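Local coordinates for type III pantothenate kinase (Campylobacter jejuni, PDB 2NRH) that probably phosphorylates pantothenate with ATP, the first step of coenzyme A biosynthesis, working as a homodimer, at the interface of chains A and B. Coordinates in Å, arbitrary orientation; residue numbers count along the deposited sequence, not the author numbering. Chains: chain A/B, Transcriptional activator, putative, Baf family.

Contact 1: the interface of chains A and B. Residues chain A 111-114; chain B 118, 121-122, 125, 150.
B:Tyr122 reaches across the dimer interface to the backbone of A:Ile111, A:Leu112 and A:Pro113. Its CB leaves helix 115-125 with CG anti to its own carbonyl carbon (chi1 -79°), which sends the ring toward the strand of chain A; the contacts across start at CE1. From CG onward the ring lies under B:Leu150, whose CD2 sits 3.4 Å above the plane of the B:Tyr122 ring and over its centre; this methyl covers one face and probably limits how the phenol can tilt. B:Tyr122 CE1 meets chain A, with the peptide nitrogen A:Pro113 N at 3.7 Å and CG2 of A:Ile111 slightly farther off. CZ comes near the carbonyl of A:Ile111. At the tip the phenol B:Tyr122 OH donates a hydrogen bond to A:Ile111 O at 2.8 Å. The C=O...OH angle is 128°, but the donor stands 35° out of the carbonyl plane, so the bond does not follow a lone pair. A:Leu112 CA lies at the ring edge, in its plane, 3.5 Å from B:Tyr122 OH.

The remaining packing is apolar. The pyrrolidine of A:Pro113 is met on several sides: CD approaches the B:Tyr122 ring, CG touches B:Ile121 CG2 at 3.8 Å in a nearly perpendicular crossing, and CA meets B:Ile125 CD1 at the same separation of 3.8 Å. B:Leu150 CD2 lies 4.1 Å from A:Ile111 CB, and those two side chains run alongside each other in the same direction. B:Leu150 CD2 thus touches both the B:Tyr122 ring and A:Ile111, whose carbonyl accepts the tyrosine's bond.

In the fold, the end of strand 109-113 of chain A is laid against helix 115-125 of chain B, with B:Leu150 contributed by helix 146-165. The helical side supplies the side chains B:Ile121, B:Tyr122 and B:Ile125, and the two-fold axis generates the same packing with the chains exchanged.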
ATOM      1  N   ILE A 111      -5.114  -0.309  10.083  1.00 57.00           N
ATOM      2  CA  ILE A 111      -5.589   0.679   9.112  1.00 54.14           C
ATOM      3  C   ILE A 111      -4.803   0.568   7.834  1.00 53.17           C
ATOM      4  O   ILE A 111      -3.559   0.381   7.856  1.00 52.71           O
ATOM      5  CB  ILE A 111      -5.425   2.099   9.635  1.00 54.37           C
ATOM      6  CG1 ILE A 111      -6.270   2.308  10.904  1.00 57.99           C
ATOM      7  CG2 ILE A 111      -5.773   3.176   8.546  1.00 50.22           C
ATOM      8  CD1 ILE A 111      -5.777   3.482  11.795  1.00 57.16           C
ATOM      9  N   LEU A 112      -5.504   0.737   6.717  1.00 50.92           N
ATOM     10  CA  LEU A 112      -4.824   0.930   5.413  1.00 49.74           C
ATOM     11  C   LEU A 112      -5.259   2.194   4.646  1.00 48.14           C
ATOM     12  O   LEU A 112      -6.298   2.755   4.920  1.00 46.93           O
ATOM     13  CB  LEU A 112      -5.180  -0.268   4.535  1.00 50.38           C
ATOM     14  CG  LEU A 112      -4.910  -1.636   5.120  1.00 50.18           C
ATOM     15  CD1 LEU A 112      -5.897  -2.608   4.445  1.00 50.03           C
ATOM     16  CD2 LEU A 112      -3.428  -1.950   4.839  1.00 52.31           C
ATOM     17  N   PRO A 113      -4.504   2.592   3.605  1.00 47.82           N
ATOM     18  CA  PRO A 113      -5.073   3.662   2.789  1.00 46.54           C
ATOM     19  C   PRO A 113      -6.292   3.157   1.996  1.00 46.27           C
ATOM     20  O   PRO A 113      -6.373   1.973   1.670  1.00 44.96           O
ATOM     21  CB  PRO A 113      -3.945   4.035   1.818  1.00 47.06           C
ATOM     22  CG  PRO A 113      -2.723   3.188   2.189  1.00 47.01           C
ATOM     23  CD  PRO A 113      -3.185   2.113   3.118  1.00 48.46           C
ATOM     24  N   GLY A 114      -7.228   4.060   1.707  1.00 45.39           N
ATOM     25  CA  GLY A 114      -8.334   3.748   0.876  1.00 44.25           C
ATOM     26  C   GLY A 114      -7.804   3.551  -0.526  1.00 45.32           C
ATOM     27  O   GLY A 114      -6.673   3.938  -0.845  1.00 45.40           O
TER
ATOM     28  N   TYR B 118       3.952   4.803   1.703  1.00 49.89           N
ATOM     29  CA  TYR B 118       2.853   4.463   2.635  1.00 50.82           C
ATOM     30  C   TYR B 118       2.745   5.523   3.743  1.00 50.42           C
ATOM     31  O   TYR B 118       1.654   5.981   4.023  1.00 50.17           O
ATOM     32  CB  TYR B 118       3.085   3.101   3.302  1.00 50.35           C
ATOM     33  CG  TYR B 118       2.643   1.892   2.516  1.00 51.63           C
ATOM     34  CD1 TYR B 118       1.275   1.564   2.385  1.00 48.25           C
ATOM     35  CD2 TYR B 118       3.590   1.006   1.966  1.00 51.36           C
ATOM     36  CE1 TYR B 118       0.874   0.402   1.667  1.00 46.95           C
ATOM     37  CE2 TYR B 118       3.178  -0.178   1.254  1.00 48.90           C
ATOM     38  CZ  TYR B 118       1.819  -0.461   1.124  1.00 49.06           C
ATOM     39  OH  TYR B 118       1.399  -1.640   0.442  1.00 53.29           O
ATOM     40  N   ILE B 121       1.237   8.773   2.274  1.00 54.19           N
ATOM     41  CA  ILE B 121      -0.200   8.777   1.997  1.00 52.21           C
ATOM     42  C   ILE B 121      -1.044   8.792   3.269  1.00 51.29           C
ATOM     43  O   ILE B 121      -2.074   9.429   3.277  1.00 52.37           O
ATOM     44  CB  ILE B 121      -0.681   7.742   0.918  1.00 52.77           C
ATOM     45  CG1 ILE B 121      -2.079   8.125   0.353  1.00 51.60           C
ATOM     46  CG2 ILE B 121      -0.671   6.314   1.469  1.00 51.69           C
ATOM     47  CD1 ILE B 121      -2.153   9.228  -0.866  1.00 46.69           C
ATOM     48  N   TYR B 122      -0.606   8.136   4.337  1.00 51.01           N
ATOM     49  CA  TYR B 122      -1.306   8.204   5.637  1.00 52.49           C
ATOM     50  C   TYR B 122      -1.445   9.668   6.097  1.00 54.51           C
ATOM     51  O   TYR B 122      -2.572  10.165   6.359  1.00 55.10           O
ATOM     52  CB  TYR B 122      -0.590   7.369   6.692  1.00 50.43           C
ATOM     53  CG  TYR B 122      -0.866   5.886   6.586  1.00 50.60           C
ATOM     54  CD1 TYR B 122      -2.182   5.391   6.367  1.00 51.49           C
ATOM     55  CD2 TYR B 122       0.160   4.960   6.738  1.00 49.99           C
ATOM     56  CE1 TYR B 122      -2.449   4.001   6.310  1.00 46.96           C
ATOM     57  CE2 TYR B 122      -0.095   3.600   6.676  1.00 51.10           C
ATOM     58  CZ  TYR B 122      -1.401   3.117   6.440  1.00 48.82           C
ATOM     59  OH  TYR B 122      -1.600   1.720   6.419  1.00 49.40           O
ATOM     60  N   ILE B 125      -3.860  11.506   4.024  1.00 59.19           N
ATOM     61  CA  ILE B 125      -5.220  11.207   4.481  1.00 58.49           C
ATOM     62  C   ILE B 125      -5.620  12.001   5.773  1.00 58.79           C
ATOM     63  O   ILE B 125      -6.670  12.636   5.843  1.00 59.23           O
ATOM     64  CB  ILE B 125      -5.461   9.676   4.654  1.00 58.66           C
ATOM     65  CG1 ILE B 125      -5.225   8.911   3.331  1.00 59.30           C
ATOM     66  CG2 ILE B 125      -6.924   9.433   5.125  1.00 57.24           C
ATOM     67  CD1 ILE B 125      -4.988   7.377   3.487  1.00 56.48           C
ATOM     68  N   LEU B 150      -1.113   1.348  11.806  1.00 52.84           N
ATOM     69  CA  LEU B 150      -0.404   1.666  10.573  1.00 53.76           C
ATOM     70  C   LEU B 150       0.736   0.708  10.238  1.00 55.07           C
ATOM     71  O   LEU B 150       0.860   0.212   9.084  1.00 54.56           O
ATOM     72  CB  LEU B 150       0.128   3.104  10.641  1.00 52.45           C
ATOM     73  CG  LEU B 150      -0.956   4.193  10.877  1.00 53.38           C
ATOM     74  CD1 LEU B 150      -0.332   5.552  11.220  1.00 56.22           C
ATOM     75  CD2 LEU B 150      -2.037   4.356   9.771  1.00 47.98           C
TER

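Contact 2: the interface of chains A and B. Residues chain A 42-43, 45, 74; chain B 126, 128.
The end of strand 39-42, the loop residue A:Val43, the 3-10 helix 45-47 and the loop at A:Gly74 of chain A receive the segment that follows helix 115-125 of chain B. B:Arg128 buries 66 Å² of its surface and supplies most of chain B's share, B:Ser126 adding 9 Å². Its CG stands anti to the carbonyl carbon (chi1 -74°), and after a bend at chi3 (-147°) the guanidinium reaches in among the chain A loops.

Each nitrogen has its own neighbour. B:Arg128 NE pairs with A:Glu45 OE2 in a long salt bridge of 4.0 Å; this oxygen lies at the edge of the guanidinium in its plane, although the carboxylate is turned 57° from it, so the pairing looks electrostatic rather than a closely matched two-pronged one. B:Arg128 NH1 lies 3.8 Å from A:Val43 CG1 and also near A:Gly74 CA, in a segment predicted to bind the substrate. B:Arg128 NH2 approaches A:Asn42 O at 3.7 Å, too far for a direct bond. Over one face, toward the rim, sits A:Val43 O.

That same carbonyl is also joined to chain B through solvent. B:Arg128 N makes a weak bond to B:Ser126 OG within this segment, and a water links this hydroxyl to the loop of chain A: it stands 2.7 Å from B:Ser126 OG and 2.7 Å from A:Val43 O.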
ATOM      1  N   ASN A  42     -17.287  12.997  13.606  1.00 57.64           N
ATOM      2  CA  ASN A  42     -16.343  13.572  12.675  1.00 57.86           C
ATOM      3  C   ASN A  42     -14.943  13.044  12.921  1.00 57.53           C
ATOM      4  O   ASN A  42     -14.480  13.037  14.061  1.00 57.53           O
ATOM      5  CB  ASN A  42     -16.392  15.081  12.769  1.00 57.76           C
ATOM      6  CG  ASN A  42     -15.283  15.739  12.042  1.00 59.82           C
ATOM      7  OD1 ASN A  42     -15.167  15.637  10.817  1.00 60.78           O
ATOM      8  ND2 ASN A  42     -14.453  16.473  12.789  1.00 64.89           N
ATOM      9  N   VAL A  43     -14.274  12.561  11.875  1.00 56.55           N
ATOM     10  CA  VAL A  43     -12.829  12.331  11.997  1.00 56.40           C
ATOM     11  C   VAL A  43     -11.971  13.339  11.226  1.00 56.59           C
ATOM     12  O   VAL A  43     -10.744  13.212  11.197  1.00 54.98           O
ATOM     13  CB  VAL A  43     -12.428  10.920  11.576  1.00 56.51           C
ATOM     14  CG1 VAL A  43     -13.021   9.889  12.539  1.00 55.38           C
ATOM     15  CG2 VAL A  43     -12.825  10.684  10.108  1.00 54.47           C
ATOM     16  N   GLU A  45      -9.954  16.279  10.953  1.00 62.50           N
ATOM     17  CA  GLU A  45      -9.214  17.350  11.629  1.00 65.60           C
ATOM     18  C   GLU A  45      -9.506  18.741  11.152  1.00 67.00           C
ATOM     19  O   GLU A  45      -9.802  19.608  11.974  1.00 67.81           O
ATOM     20  CB  GLU A  45      -7.686  17.165  11.623  1.00 65.29           C
ATOM     21  CG  GLU A  45      -7.106  16.463  12.872  1.00 68.31           C
ATOM     22  CD  GLU A  45      -7.631  17.005  14.235  1.00 70.40           C
ATOM     23  OE1 GLU A  45      -7.624  18.243  14.513  1.00 70.45           O
ATOM     24  OE2 GLU A  45      -8.045  16.148  15.037  1.00 73.11           O
ATOM     25  N   GLY A  74     -10.526   5.882  16.776  1.00 56.35           N
ATOM     26  CA  GLY A  74     -11.356   6.852  16.109  1.00 54.01           C
ATOM     27  C   GLY A  74     -12.840   6.584  16.212  1.00 53.33           C
ATOM     28  O   GLY A  74     -13.264   5.449  16.361  1.00 53.42           O
TER
ATOM     29  N   SER B 126      -4.795  11.927   6.810  1.00 58.97           N
ATOM     30  CA  SER B 126      -5.107  12.626   8.054  1.00 59.10           C
ATOM     31  C   SER B 126      -3.858  12.819   8.920  1.00 59.51           C
ATOM     32  O   SER B 126      -2.964  11.952   8.946  1.00 58.31           O
ATOM     33  CB  SER B 126      -6.220  11.904   8.842  1.00 59.04           C
ATOM     34  OG  SER B 126      -6.708  12.679   9.930  1.00 55.69           O
ATOM     35  N   ARG B 128      -4.133  12.585  12.015  1.00 60.86           N
ATOM     36  CA  ARG B 128      -4.271  11.485  12.963  1.00 62.22           C
ATOM     37  C   ARG B 128      -3.549  10.242  12.541  1.00 62.61           C
ATOM     38  O   ARG B 128      -3.272   9.389  13.374  1.00 63.21           O
ATOM     39  CB  ARG B 128      -5.718  11.125  13.214  1.00 62.78           C
ATOM     40  CG  ARG B 128      -6.455  12.127  14.084  1.00 65.62           C
ATOM     41  CD  ARG B 128      -7.629  11.414  14.676  1.00 72.90           C
ATOM     42  NE  ARG B 128      -8.824  12.231  14.895  1.00 77.71           N
ATOM     43  CZ  ARG B 128     -10.032  11.704  15.090  1.00 79.02           C
ATOM     44  NH1 ARG B 128     -10.177  10.373  15.075  1.00 78.25           N
ATOM     45  NH2 ARG B 128     -11.085  12.497  15.306  1.00 79.42           N
TER
HETATM   46  O   HOH W   1      -8.945  11.299  10.687  1.00 48.76           O

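The C-alpha centres of contact 1 and contact 2 lie about 13 Å apart, and one stretch of chain B serves both: helix 115-125 packs in contact 1, and the residues immediately after it, from B:Ser126 on, make contact 2. On chain A the two use different segments. The centre of contact 2 is about 7 Å from A:Asp76, the predicted proton acceptor, and that of contact 1 about 24 Å from B:Asp76, the other copy. Contact 1, with its largely apolar strand-to-helix packing, looks chiefly structural; contact 2 brings the partner subunit close to a predicted pantothenate site, suggesting that dimerisation may shape it.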